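Local coordinates for adapter protein MecA 2 (Bacillus subtilis, PDB 3JTN) that recruits substrates such as ComK and unfolded or aggregated proteins to the ClpC protease, its C-terminal domain, present here, being the part that interacts with ClpC, at residues A[3-7]-A[56-62]; A[23-28]-A[41-47]. The contacts are given in a common frame with arbitrary orientation. Numbering follows the deposited sequence.

Contact 1: A[3-7]-A[56-62]; sequences IIYQF and LAEYGNP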
loop_
_atom_site.group_PDB
_atom_site.type_symbol
_atom_site.label_atom_id
_atom_site.label_comp_id
_atom_site.label_asym_id
_atom_site.label_seq_id
_atom_site.Cartn_x
_atom_site.Cartn_y
_atom_site.Cartn_z
ATOM N N ILE A 3 -8.346 0.248 3.730
ATOM C CA ILE A 3 -7.350 1.259 3.414
ATOM C C ILE A 3 -6.762 1.052 2.029
ATOM O O ILE A 3 -6.238 -0.017 1.731
ATOM C CB ILE A 3 -6.184 1.212 4.393
ATOM C CG1 ILE A 3 -6.672 0.929 5.801
ATOM C CG2 ILE A 3 -5.374 2.503 4.333
ATOM C CD1 ILE A 3 -5.580 1.044 6.840
ATOM N N ILE A 4 -6.826 2.086 1.198
ATOM C CA ILE A 4 -6.214 2.054 -0.116
ATOM C C ILE A 4 -5.685 3.442 -0.407
ATOM O O ILE A 4 -6.435 4.421 -0.368
ATOM C CB ILE A 4 -7.228 1.705 -1.219
ATOM C CG1 ILE A 4 -8.026 0.456 -0.847
ATOM C CG2 ILE A 4 -6.529 1.500 -2.545
ATOM C CD1 ILE A 4 -9.026 0.019 -1.914
ATOM N N TYR A 5 -4.394 3.532 -0.700
ATOM C CA TYR A 5 -3.821 4.802 -1.096
ATOM C C TYR A 5 -3.331 4.713 -2.523
ATOM O O TYR A 5 -2.872 3.663 -2.951
ATOM C CB TYR A 5 -2.694 5.214 -0.142
ATOM C CG TYR A 5 -3.182 6.160 0.925
ATOM C CD1 TYR A 5 -2.560 7.383 1.138
ATOM C CD2 TYR A 5 -4.294 5.846 1.696
ATOM C CE1 TYR A 5 -3.017 8.254 2.101
ATOM C CE2 TYR A 5 -4.762 6.714 2.666
ATOM C CZ TYR A 5 -4.124 7.921 2.858
ATOM O OH TYR A 5 -4.574 8.795 3.823
ATOM N N GLN A 6 -3.476 5.798 -3.273
ATOM C CA GLN A 6 -2.857 5.863 -4.579
ATOM C C GLN A 6 -1.501 6.515 -4.395
ATOM O O GLN A 6 -1.268 7.230 -3.419
ATOM C CB GLN A 6 -3.723 6.635 -5.576
ATOM C CG GLN A 6 -3.967 8.086 -5.254
ATOM C CD GLN A 6 -4.949 8.715 -6.228
ATOM O OE1 GLN A 6 -5.721 9.605 -5.866
ATOM N NE2 GLN A 6 -4.943 8.237 -7.467
ATOM N N PHE A 7 -0.602 6.260 -5.328
ATOM C CA PHE A 7 0.760 6.741 -5.188
ATOM C C PHE A 7 1.239 7.411 -6.459
ATOM O O PHE A 7 0.874 7.005 -7.562
ATOM C CB PHE A 7 1.681 5.603 -4.743
ATOM C CG PHE A 7 1.390 5.127 -3.354
ATOM C CD1 PHE A 7 2.028 5.703 -2.262
ATOM C CD2 PHE A 7 0.439 4.144 -3.128
ATOM C CE1 PHE A 7 1.737 5.287 -0.981
ATOM C CE2 PHE A 7 0.147 3.724 -1.848
ATOM C CZ PHE A 7 0.790 4.289 -0.773
ATOM N N LEU A 56 0.624 6.573 5.721
ATOM C CA LEU A 56 0.309 6.358 4.312
ATOM C C LEU A 56 0.267 7.681 3.565
ATOM O O LEU A 56 0.755 7.773 2.437
ATOM C CB LEU A 56 -1.033 5.657 4.146
ATOM C CG LEU A 56 -1.039 4.141 4.267
ATOM C CD1 LEU A 56 -2.384 3.620 3.800
ATOM C CD2 LEU A 56 0.087 3.541 3.450
ATOM N N ALA A 57 -0.322 8.690 4.210
ATOM C CA ALA A 57 -0.499 10.026 3.633
ATOM C C ALA A 57 0.818 10.738 3.352
ATOM O O ALA A 57 0.878 11.635 2.501
ATOM C CB ALA A 57 -1.369 10.887 4.538
ATOM N N GLU A 58 1.863 10.353 4.078
ATOM C CA GLU A 58 3.188 10.914 3.849
ATOM C C GLU A 58 3.695 10.483 2.487
ATOM O O GLU A 58 4.494 11.170 1.868
ATOM C CB GLU A 58 4.172 10.443 4.923
ATOM C CG GLU A 58 3.947 11.029 6.316
ATOM C CD GLU A 58 4.734 10.287 7.394
ATOM O OE1 GLU A 58 5.280 9.197 7.095
ATOM O OE2 GLU A 58 4.803 10.787 8.540
ATOM N N TYR A 59 3.234 9.330 2.014
ATOM C CA TYR A 59 3.783 8.760 0.788
ATOM C C TYR A 59 2.811 8.747 -0.386
ATOM O O TYR A 59 3.218 8.768 -1.544
ATOM C CB TYR A 59 4.303 7.356 1.063
ATOM C CG TYR A 59 5.496 7.340 1.983
ATOM C CD1 TYR A 59 6.776 7.535 1.484
ATOM C CD2 TYR A 59 5.344 7.137 3.346
ATOM C CE1 TYR A 59 7.885 7.526 2.323
ATOM C CE2 TYR A 59 6.444 7.117 4.194
ATOM C CZ TYR A 59 7.713 7.313 3.673
ATOM O OH TYR A 59 8.816 7.294 4.497
ATOM N N GLY A 60 1.520 8.712 -0.085
ATOM C CA GLY A 60 0.528 8.645 -1.128
ATOM C C GLY A 60 -0.681 9.474 -0.763
ATOM O O GLY A 60 -0.700 10.161 0.258
ATOM N N ASN A 61 -1.695 9.402 -1.611
ATOM C CA ASN A 61 -2.906 10.152 -1.397
ATOM C C ASN A 61 -4.093 9.201 -1.344
ATOM O O ASN A 61 -4.052 8.131 -1.937
ATOM C CB ASN A 61 -3.081 11.192 -2.500
ATOM C CG ASN A 61 -2.107 12.349 -2.362
ATOM O OD1 ASN A 61 -2.413 13.361 -1.726
ATOM N ND2 ASN A 61 -0.919 12.196 -2.933
ATOM N N PRO A 62 -5.143 9.584 -0.615
ATOM C CA PRO A 62 -6.296 8.695 -0.534
ATOM C C PRO A 62 -6.818 8.488 -1.952
ATOM O O PRO A 62 -6.463 9.223 -2.885
ATOM C CB PRO A 62 -7.311 9.493 0.290
ATOM C CG PRO A 62 -6.548 10.645 0.882
ATOM C CD PRO A 62 -5.415 10.914 -0.056
#
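Two backbone hydrogen bonds hold the last residues of segment 56-62 against strand 3-7: Gln6 N donates to Asn61 O (2.7 Å) and Asn61 N to Gln6 O (2.9 Å), making Gln6 and Asn61 an antiparallel hydrogen-bonded pair with side chains on the same face of the sheet. There Gln6 CG lies 4.2 Å from Asn61 CB, while the amide NE2 of Gln6 turns to Gln36. Gly60, the hinge between helix and strand, must be small: its CA comes within 3.2 Å of Gln6 O and 3.5 Å of Phe7 CD1, and a side chain would clash with both residues. Its N still bonds Leu56 O at 2.8 Å, so the turn out of the helix stays tight.

On the other face of strand 3-7 from Gln6, the Tyr5 ring is sandwiched. Leu56 CB approaches one face (3.7 Å from the ring centroid) and Pro62 CA the opposite face (4.0 Å), both CH-pi contacts that suit a flat aromatic between aliphatic groups. Leu56 also reaches Ile3, its CD1 unusually close to Ile3 CG2 at 3.2 Å, and Phe7 CE1 packs on Tyr59 CB at 3.9 Å.

Strand 3-7 thus lies between short edge strand 61-62 and strand 36-41, while Leu56 and Phe7 meet Leu16 of helix 10-22, so that helices 49-59 and 10-22 and the sheet share one hydrophobic core in this C-terminal, ClpC-interacting domain.

Contact 2: A[23-28]-A[41-47]; sequences IGITGG and LEDLGSH
A Schellman motif closes helix 10-22, and the loop that follows packs against the loop joining strand 36-41 to helix 49-59. Gly24 is the C-prime residue, with phi/psi of 71/11, a positive phi that glycine adopts easily. Across from it, Leu44 to His47 form a type II' turn closed by His47 N to Leu44 O (2.8 Å). Gly45, at 53/-133, suits the turn, and a CB there would clash with Ile25 CD1.

The nearest CA pairs are Ile25 with Gly45 (5.8 Å) and Gly28 with Leu41 (4.6 Å). His47, chi1 m, turns its ring edge to the carbonyl of Ile23, the first residue past helix 10-22, NE2 donating to Ile23 O at 2.6 Å. Water 1 donates to Ile23 O (3.2 Å) and accepts from Ser46 N (2.8 Å); water 2 donates to Asp43 O (3.0 Å) and accepts weakly from Gly27 N (3.3 Å). Ile25, buried, chi1 m and chi2 near -30°, points toward the other loop, its CG2 3.9 Å from Leu41 CD2; both side chains rest on Leu20. Leu41 CD2 lies 3.4 Å from Gly28 CA; at 92/144 a CB on Gly28 would jam against the preceding carbonyl O, so glycine fits.

Backbone bonds Ile25 N to Leu20 O and Gly24 N to Gln21 O, with glycine at C-prime, are the Schellman signature; the His47 and water bonds add a link between two loops.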
loop_
_atom_site.group_PDB
_atom_site.type_symbol
_atom_site.label_atom_id
_atom_site.label_comp_id
_atom_site.label_asym_id
_atom_site.label_seq_id
_atom_site.Cartn_x
_atom_site.Cartn_y
_atom_site.Cartn_z
ATOM N N ILE A 23 7.058 -0.167 11.294
ATOM C CA ILE A 23 5.952 -0.281 12.242
ATOM C C ILE A 23 5.281 -1.656 12.227
ATOM O O ILE A 23 4.106 -1.801 12.587
ATOM C CB ILE A 23 4.930 0.862 12.096
ATOM C CG1 ILE A 23 4.093 0.693 10.841
ATOM C CG2 ILE A 23 5.660 2.227 12.087
ATOM C CD1 ILE A 23 3.131 1.848 10.588
ATOM N N GLY A 24 6.044 -2.666 11.823
ATOM C CA GLY A 24 5.579 -4.042 11.861
ATOM C C GLY A 24 4.495 -4.421 10.855
ATOM O O GLY A 24 3.915 -5.506 10.965
ATOM N N ILE A 25 4.214 -3.551 9.884
ATOM C CA ILE A 25 3.242 -3.874 8.829
ATOM C C ILE A 25 3.975 -4.430 7.614
ATOM O O ILE A 25 4.474 -3.674 6.777
ATOM C CB ILE A 25 2.434 -2.641 8.377
ATOM C CG1 ILE A 25 1.627 -2.048 9.529
ATOM C CG2 ILE A 25 1.529 -2.979 7.216
ATOM C CD1 ILE A 25 1.213 -3.046 10.527
ATOM N N THR A 26 4.036 -5.752 7.516
ATOM C CA THR A 26 4.881 -6.403 6.520
ATOM C C THR A 26 4.079 -6.901 5.310
ATOM O O THR A 26 4.614 -7.534 4.407
ATOM C CB THR A 26 5.702 -7.542 7.183
ATOM O OG1 THR A 26 6.656 -6.975 8.092
ATOM C CG2 THR A 26 6.439 -8.354 6.159
ATOM N N GLY A 27 2.792 -6.580 5.278
ATOM C CA GLY A 27 1.934 -7.072 4.219
ATOM C C GLY A 27 1.681 -6.045 3.138
ATOM O O GLY A 27 2.606 -5.501 2.551
ATOM N N GLY A 28 0.413 -5.772 2.867
ATOM C CA GLY A 28 0.062 -4.849 1.811
ATOM C C GLY A 28 -0.173 -5.521 0.474
ATOM O O GLY A 28 0.493 -6.483 0.100
ATOM N N LEU A 41 -4.064 -2.085 2.437
ATOM C CA LEU A 41 -3.627 -2.740 3.658
ATOM C C LEU A 41 -4.864 -3.283 4.344
ATOM O O LEU A 41 -5.921 -2.650 4.325
ATOM C CB LEU A 41 -2.904 -1.757 4.588
ATOM C CG LEU A 41 -1.547 -1.202 4.162
ATOM C CD1 LEU A 41 -1.076 -0.191 5.185
ATOM C CD2 LEU A 41 -0.507 -2.302 3.989
ATOM N N GLU A 42 -4.732 -4.457 4.945
ATOM C CA GLU A 42 -5.846 -5.102 5.615
ATOM C C GLU A 42 -5.518 -5.243 7.094
ATOM O O GLU A 42 -6.369 -5.012 7.956
ATOM C CB GLU A 42 -6.112 -6.481 5.010
ATOM C CG GLU A 42 -5.058 -7.519 5.368
ATOM C CD GLU A 42 -5.628 -8.920 5.517
ATOM O OE1 GLU A 42 -4.958 -9.880 5.075
ATOM O OE2 GLU A 42 -6.740 -9.057 6.079
ATOM N N ASP A 43 -4.283 -5.637 7.384
ATOM C CA ASP A 43 -3.844 -5.772 8.762
ATOM C C ASP A 43 -2.961 -4.592 9.120
ATOM O O ASP A 43 -1.969 -4.318 8.445
ATOM C CB ASP A 43 -3.101 -7.091 8.990
ATOM C CG ASP A 43 -2.946 -7.422 10.465
ATOM O OD1 ASP A 43 -3.293 -6.570 11.313
ATOM O OD2 ASP A 43 -2.481 -8.537 10.780
ATOM N N LEU A 44 -3.345 -3.885 10.171
ATOM C CA LEU A 44 -2.591 -2.726 10.638
ATOM C C LEU A 44 -1.669 -3.060 11.812
ATOM O O LEU A 44 -1.223 -2.175 12.538
ATOM C CB LEU A 44 -3.550 -1.595 11.015
ATOM C CG LEU A 44 -4.439 -1.109 9.872
ATOM C CD1 LEU A 44 -5.748 -1.870 9.864
ATOM C CD2 LEU A 44 -4.698 0.363 10.009
ATOM N N GLY A 45 -1.374 -4.343 11.983
ATOM C CA GLY A 45 -0.615 -4.798 13.128
ATOM C C GLY A 45 -1.219 -4.319 14.435
ATOM O O GLY A 45 -2.433 -4.415 14.653
ATOM N N SER A 46 -0.362 -3.797 15.308
ATOM C CA SER A 46 -0.781 -3.324 16.621
ATOM C C SER A 46 -1.331 -1.914 16.510
ATOM O O SER A 46 -1.699 -1.294 17.503
ATOM C CB SER A 46 0.415 -3.333 17.565
ATOM O OG SER A 46 1.538 -2.738 16.941
ATOM N N HIS A 47 -1.392 -1.420 15.280
ATOM C CA HIS A 47 -1.703 -0.023 15.028
ATOM C C HIS A 47 -3.157 0.232 14.687
ATOM O O HIS A 47 -3.919 -0.673 14.321
ATOM C CB HIS A 47 -0.804 0.527 13.917
ATOM C CG HIS A 47 0.657 0.322 14.176
ATOM N ND1 HIS A 47 1.288 0.833 15.286
ATOM C CD2 HIS A 47 1.602 -0.352 13.481
ATOM C CE1 HIS A 47 2.563 0.487 15.267
ATOM N NE2 HIS A 47 2.782 -0.227 14.180
HETATM O O HOH W 1 2.233 -3.776 14.182
HETATM O O HOH W 2 -0.096 -6.088 6.852
#

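The two contacts meet where strands 3-7 and 36-41 pair: Ile3 O lies 3.1 Å from Leu41 N, probably hydrogen-bonded. Packing continues from there, with Ile3 CD1 3.4 Å from Leu44 CD2 and Leu56 CD1 4.3 Å from Leu41 CD1. Helix 49-59 is common to both: contact 2 involves the loop leading into it, contact 1 its last turn and exit. Both are partly buried, but contact 1 has more buried residues and its centre is about 7 Å from the chain's centre, against about 10 Å for contact 2. Contact 1 combines direct sheet bonds with aromatic and aliphatic packing and buries 511 Å²; contact 2, burying 318 Å², relies on one side-chain bond, bridging waters and the buried Ile25 and Leu41.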